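Local coordinates for protein probable transcriptional regulator (PDB 2GEN) that probably binds promoter or operator DNA as a dimeric transcriptional regulator of the TetR family, at residues 31-36 and 42-47; 93-98 and 166-171. All coordinates share one frame; numbering follows the deposited sequence.

Contact 1 of 2, residues 31-36 and 42-47; sequences EMIRDR and GSLYHH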
# COMPACT_ATOMS: atom_id res chain seq x y z
N GLU A 31 13.26 28.16 -3.85
CA GLU A 31 13.72 29.17 -2.90
C GLU A 31 13.69 28.66 -1.46
O GLU A 31 14.65 28.85 -0.70
CB GLU A 31 12.88 30.45 -3.02
CG GLU A 31 13.20 31.29 -4.26
CD GLU A 31 12.49 30.83 -5.54
OE1 GLU A 31 11.59 29.94 -5.52
OE2 GLU A 31 12.84 31.39 -6.59
N MSE A 32 12.59 27.99 -1.09
CA MSE A 32 12.44 27.42 0.25
C MSE A 32 13.54 26.39 0.56
O MSE A 32 14.04 26.32 1.68
CB MSE A 32 11.05 26.82 0.43
CG MSE A 32 9.97 27.86 0.31
SE MSE A 32 8.20 27.17 0.42
CE MSE A 32 7.20 28.79 -0.09
N ILE A 33 13.93 25.63 -0.47
CA ILE A 33 14.98 24.60 -0.36
C ILE A 33 16.35 25.23 -0.16
O ILE A 33 17.13 24.79 0.69
CB ILE A 33 14.95 23.58 -1.56
CG1 ILE A 33 13.57 22.90 -1.64
CG2 ILE A 33 16.09 22.54 -1.44
CD1 ILE A 33 13.33 22.03 -2.89
N ARG A 34 16.66 26.29 -0.91
CA ARG A 34 17.93 26.98 -0.67
C ARG A 34 17.98 27.61 0.72
O ARG A 34 19.02 27.58 1.36
CB ARG A 34 18.29 28.00 -1.77
CG ARG A 34 17.32 29.10 -1.98
CD ARG A 34 17.97 30.50 -1.98
NE ARG A 34 16.97 31.41 -1.44
CZ ARG A 34 16.32 32.35 -2.12
NH1 ARG A 34 16.62 32.60 -3.39
NH2 ARG A 34 15.39 33.06 -1.49
N ASP A 35 16.85 28.14 1.21
CA ASP A 35 16.82 28.80 2.51
C ASP A 35 16.95 27.81 3.67
O ASP A 35 17.63 28.09 4.68
CB ASP A 35 15.55 29.65 2.68
CG ASP A 35 15.48 30.84 1.71
OD1 ASP A 35 16.52 31.23 1.12
OD2 ASP A 35 14.38 31.39 1.55
N ARG A 36 16.31 26.66 3.54
CA ARG A 36 16.47 25.60 4.54
C ARG A 36 17.82 24.91 4.45
O ARG A 36 18.38 24.52 5.47
CB ARG A 36 15.35 24.58 4.47
CG ARG A 36 15.26 23.74 5.74
CD ARG A 36 14.00 22.94 5.78
NE ARG A 36 12.80 23.77 5.88
CZ ARG A 36 11.91 23.70 6.87
NH1 ARG A 36 12.08 22.83 7.86
NH2 ARG A 36 10.85 24.49 6.85
N GLY A 42 22.30 28.31 -7.61
CA GLY A 42 23.32 27.75 -8.49
C GLY A 42 23.80 26.38 -8.02
O GLY A 42 23.91 25.44 -8.82
N SER A 43 24.08 26.28 -6.73
CA SER A 43 24.54 25.02 -6.13
C SER A 43 23.50 23.89 -6.22
O SER A 43 23.84 22.74 -6.56
CB SER A 43 24.96 25.27 -4.69
OG SER A 43 25.46 24.09 -4.12
N LEU A 44 22.24 24.20 -5.92
CA LEU A 44 21.15 23.24 -6.02
C LEU A 44 21.04 22.69 -7.44
O LEU A 44 20.77 21.50 -7.64
CB LEU A 44 19.83 23.89 -5.60
CG LEU A 44 19.64 24.28 -4.14
CD1 LEU A 44 18.30 24.98 -3.92
CD2 LEU A 44 19.73 23.04 -3.24
N TYR A 45 21.27 23.55 -8.42
CA TYR A 45 21.28 23.12 -9.81
C TYR A 45 22.54 22.31 -10.15
O TYR A 45 22.47 21.35 -10.93
CB TYR A 45 21.09 24.32 -10.76
CG TYR A 45 19.64 24.61 -11.11
CD1 TYR A 45 18.83 25.37 -10.26
CD2 TYR A 45 19.07 24.09 -12.28
CE1 TYR A 45 17.49 25.64 -10.59
CE2 TYR A 45 17.74 24.36 -12.61
CZ TYR A 45 16.96 25.14 -11.76
OH TYR A 45 15.63 25.39 -12.10
N HIS A 46 23.68 22.69 -9.57
CA HIS A 46 24.94 22.00 -9.87
C HIS A 46 24.91 20.56 -9.36
O HIS A 46 25.22 19.62 -10.11
CB HIS A 46 26.16 22.73 -9.29
CG HIS A 46 27.46 22.13 -9.71
ND1 HIS A 46 28.28 21.45 -8.83
CD2 HIS A 46 28.08 22.08 -10.91
CE1 HIS A 46 29.35 21.01 -9.47
NE2 HIS A 46 29.26 21.38 -10.74
N HIS A 47 24.52 20.40 -8.10
CA HIS A 47 24.40 19.07 -7.47
C HIS A 47 23.29 18.26 -8.11
O HIS A 47 23.51 17.09 -8.48
CB HIS A 47 24.16 19.20 -5.97
CG HIS A 47 25.30 19.80 -5.23
ND1 HIS A 47 26.58 19.27 -5.27
CD2 HIS A 47 25.37 20.89 -4.43
CE1 HIS A 47 27.38 20.01 -4.51
NE2 HIS A 47 26.67 21.00 -3.99
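Leu44 reaches from helix 41-47 onto the flank of helix 30-37, where Ile33 and Arg34 receive its tip. CG stands anti to the carbonyl carbon (chi1 -68°), which carries the branch across while CB and CG themselves stay more than 4.5 Å from the other segment. At the fork, CD1 lies 3.7 Å from Arg34 N and equally 3.7 Å from Arg34 CB, so it rests on backbone and side-chain root together. CD2 meets only Ile33 CG2, a methyl that CD1 touches as well, each at 4.1 Å, and the two side chains meet at a slant. These two helices belong to the predicted helix-turn-helix of the TetR family, and their backbones come closest at the CA atoms of Arg34 and Leu44, 7.3 Å apart. Ile12, Ile30, Ser37 and Ala39 also touch Leu44, which is buried among helices 9-23, 30-37 and 41-47. Beyond CB, Arg34 leads away from the contact. Its NE reaches Asp35 OD1 at 2.6 Å in a nearly straight hydrogen bond (N-H...O 175°) that forms part of a salt bridge, with the oxygen met from above the carboxylate plane; Glu31 CB lies over one guanidinium face, displaced from its middle.

Contact 2 of 2, residues 93-98 and 166-171; sequences DWVVAN and RQWLAG
Val95 and Trp168 meet where two helices of the all-helical C-terminal domain of a TetR-type regulator, 80-97 and 150-169, come alongside near their C-terminal ends. The packed part turns on one methyl group. Val95 CG1, held anti to the backbone N (chi1 165°), lies 3.8 Å from Trp168 CZ3 and 4.3 Å from Leu169 CD2; both partners lie on the same side of the methyl, their directions about 52° apart. The methyl approaches the ring obliquely, and the valine and tryptophan side chains run antiparallel as they pass. The backbones stay well apart, 9.0 Å between the CA atoms of Val95 and Leu169, and side chains alone span the gap. Leu177 touches both Val95 and Trp168, while Ala102 and Leu106 of helix 99-114 pack on Leu169.

Toward Val96 the fit slackens: its CG2 comes no nearer than 4.7 Å to Trp168 CH2, and both residues are partly exposed. Past Leu169 the chain leaves the contact, helix 150-169 ending in a Schellman motif at Gly171, marked by positive phi (67°) and two bonds back into the last turn, one from its N to Trp168 O. Helix 80-97 finishes differently: Asn98 ND2 donates to Trp94 O at 3.0 Å, in the carbonyl plane and on a lone pair, and the same nitrogen lies 3.4 Å above the Trp94 ring plane, near its rim.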
# COMPACT_ATOMS: atom_id res chain seq x y z
N ASP A 93 12.42 -0.52 10.81
CA ASP A 93 13.42 0.37 11.48
C ASP A 93 13.64 1.63 10.68
O ASP A 93 13.73 2.70 11.26
CB ASP A 93 14.72 -0.37 11.68
CG ASP A 93 14.59 -1.48 12.71
OD1 ASP A 93 13.52 -1.55 13.40
OD2 ASP A 93 15.54 -2.28 12.86
N TRP A 94 13.77 1.51 9.35
CA TRP A 94 13.98 2.65 8.49
C TRP A 94 12.78 3.63 8.56
O TRP A 94 12.96 4.87 8.67
CB TRP A 94 14.29 2.21 7.04
CG TRP A 94 14.67 3.41 6.19
CD1 TRP A 94 15.96 3.95 6.01
CD2 TRP A 94 13.79 4.23 5.45
NE1 TRP A 94 15.88 5.06 5.17
CE2 TRP A 94 14.57 5.24 4.82
CE3 TRP A 94 12.40 4.21 5.24
CZ2 TRP A 94 13.98 6.23 3.99
CZ3 TRP A 94 11.83 5.19 4.40
CH2 TRP A 94 12.63 6.17 3.80
N VAL A 95 11.56 3.08 8.56
CA VAL A 95 10.36 3.92 8.65
C VAL A 95 10.33 4.63 10.02
O VAL A 95 10.06 5.83 10.07
CB VAL A 95 9.11 3.08 8.46
CG1 VAL A 95 7.84 3.86 8.91
CG2 VAL A 95 9.04 2.59 7.00
N VAL A 96 10.60 3.89 11.09
CA VAL A 96 10.52 4.48 12.47
C VAL A 96 11.53 5.66 12.59
O VAL A 96 11.23 6.67 13.23
CB VAL A 96 10.73 3.42 13.56
CG1 VAL A 96 10.95 4.12 14.94
CG2 VAL A 96 9.52 2.49 13.62
N ALA A 97 12.71 5.48 12.00
CA ALA A 97 13.81 6.46 11.99
C ALA A 97 13.57 7.63 11.04
O ALA A 97 14.13 8.74 11.22
CB ALA A 97 15.10 5.79 11.60
N ASN A 98 12.77 7.38 10.01
CA ASN A 98 12.55 8.33 8.91
C ASN A 98 11.06 8.46 8.52
O ASN A 98 10.71 8.23 7.36
CB ASN A 98 13.40 7.97 7.67
CG ASN A 98 14.89 7.82 7.96
OD1 ASN A 98 15.64 8.79 7.88
ND2 ASN A 98 15.34 6.59 8.27
N ARG A 166 1.89 2.08 6.44
CA ARG A 166 0.94 2.99 5.79
C ARG A 166 -0.13 3.51 6.80
O ARG A 166 -0.33 4.73 6.95
CB ARG A 166 0.31 2.27 4.58
CG ARG A 166 -0.32 3.16 3.55
CD ARG A 166 -0.78 2.37 2.26
NE ARG A 166 0.25 2.12 1.25
CZ ARG A 166 0.64 2.99 0.30
NH1 ARG A 166 0.13 4.21 0.26
NH2 ARG A 166 1.57 2.64 -0.58
N GLN A 167 -0.76 2.59 7.54
CA GLN A 167 -1.81 2.96 8.51
C GLN A 167 -1.25 3.78 9.65
O GLN A 167 -1.86 4.77 10.08
CB GLN A 167 -2.44 1.69 9.08
CG GLN A 167 -3.11 0.81 7.99
CD GLN A 167 -4.17 1.58 7.22
OE1 GLN A 167 -3.99 1.91 6.05
NE2 GLN A 167 -5.28 1.89 7.89
N TRP A 168 -0.08 3.37 10.14
CA TRP A 168 0.57 4.07 11.25
C TRP A 168 0.94 5.50 10.90
O TRP A 168 0.68 6.44 11.67
CB TRP A 168 1.81 3.28 11.69
CG TRP A 168 2.58 3.96 12.79
CD1 TRP A 168 2.21 4.06 14.11
CD2 TRP A 168 3.86 4.58 12.67
NE1 TRP A 168 3.20 4.73 14.81
CE2 TRP A 168 4.22 5.06 13.95
CE3 TRP A 168 4.75 4.79 11.60
CZ2 TRP A 168 5.43 5.74 14.19
CZ3 TRP A 168 5.97 5.46 11.84
CH2 TRP A 168 6.29 5.92 13.12
N LEU A 169 1.56 5.69 9.74
CA LEU A 169 1.98 7.00 9.28
C LEU A 169 0.80 7.94 9.07
O LEU A 169 0.92 9.15 9.28
CB LEU A 169 2.76 6.88 7.98
CG LEU A 169 4.17 6.26 8.12
CD1 LEU A 169 4.66 5.77 6.74
CD2 LEU A 169 5.20 7.22 8.79
N ALA A 170 -0.33 7.37 8.65
CA ALA A 170 -1.55 8.15 8.41
C ALA A 170 -2.34 8.40 9.70
O ALA A 170 -3.42 9.00 9.67
CB ALA A 170 -2.41 7.42 7.38
N GLY A 171 -1.80 7.96 10.83
CA GLY A 171 -2.44 8.11 12.15
C GLY A 171 -3.71 7.27 12.29
O GLY A 171 -4.69 7.71 12.91

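In the fold
Contact 1 joins neighbouring helices of the predicted DNA-binding motif, with five residues between its segments; contact 2 joins segments of the C-terminal domain with 67 residues between them. They follow in series and do not touch: their centres are about 28 Å apart and their nearest atoms about 14 Å. Contact 1 is peripheral, its centre about 25 Å from that of the chain, whereas that of contact 2 lies about 11 Å from it. No other chain of the assembly reaches contact 1; on segment 166-171, Arg166, which takes no part in the packing against 93-98, packs on Arg166 of the second subunit. This is consistent with TetR-family architecture, with DNA reading and dimerisation in separate domains.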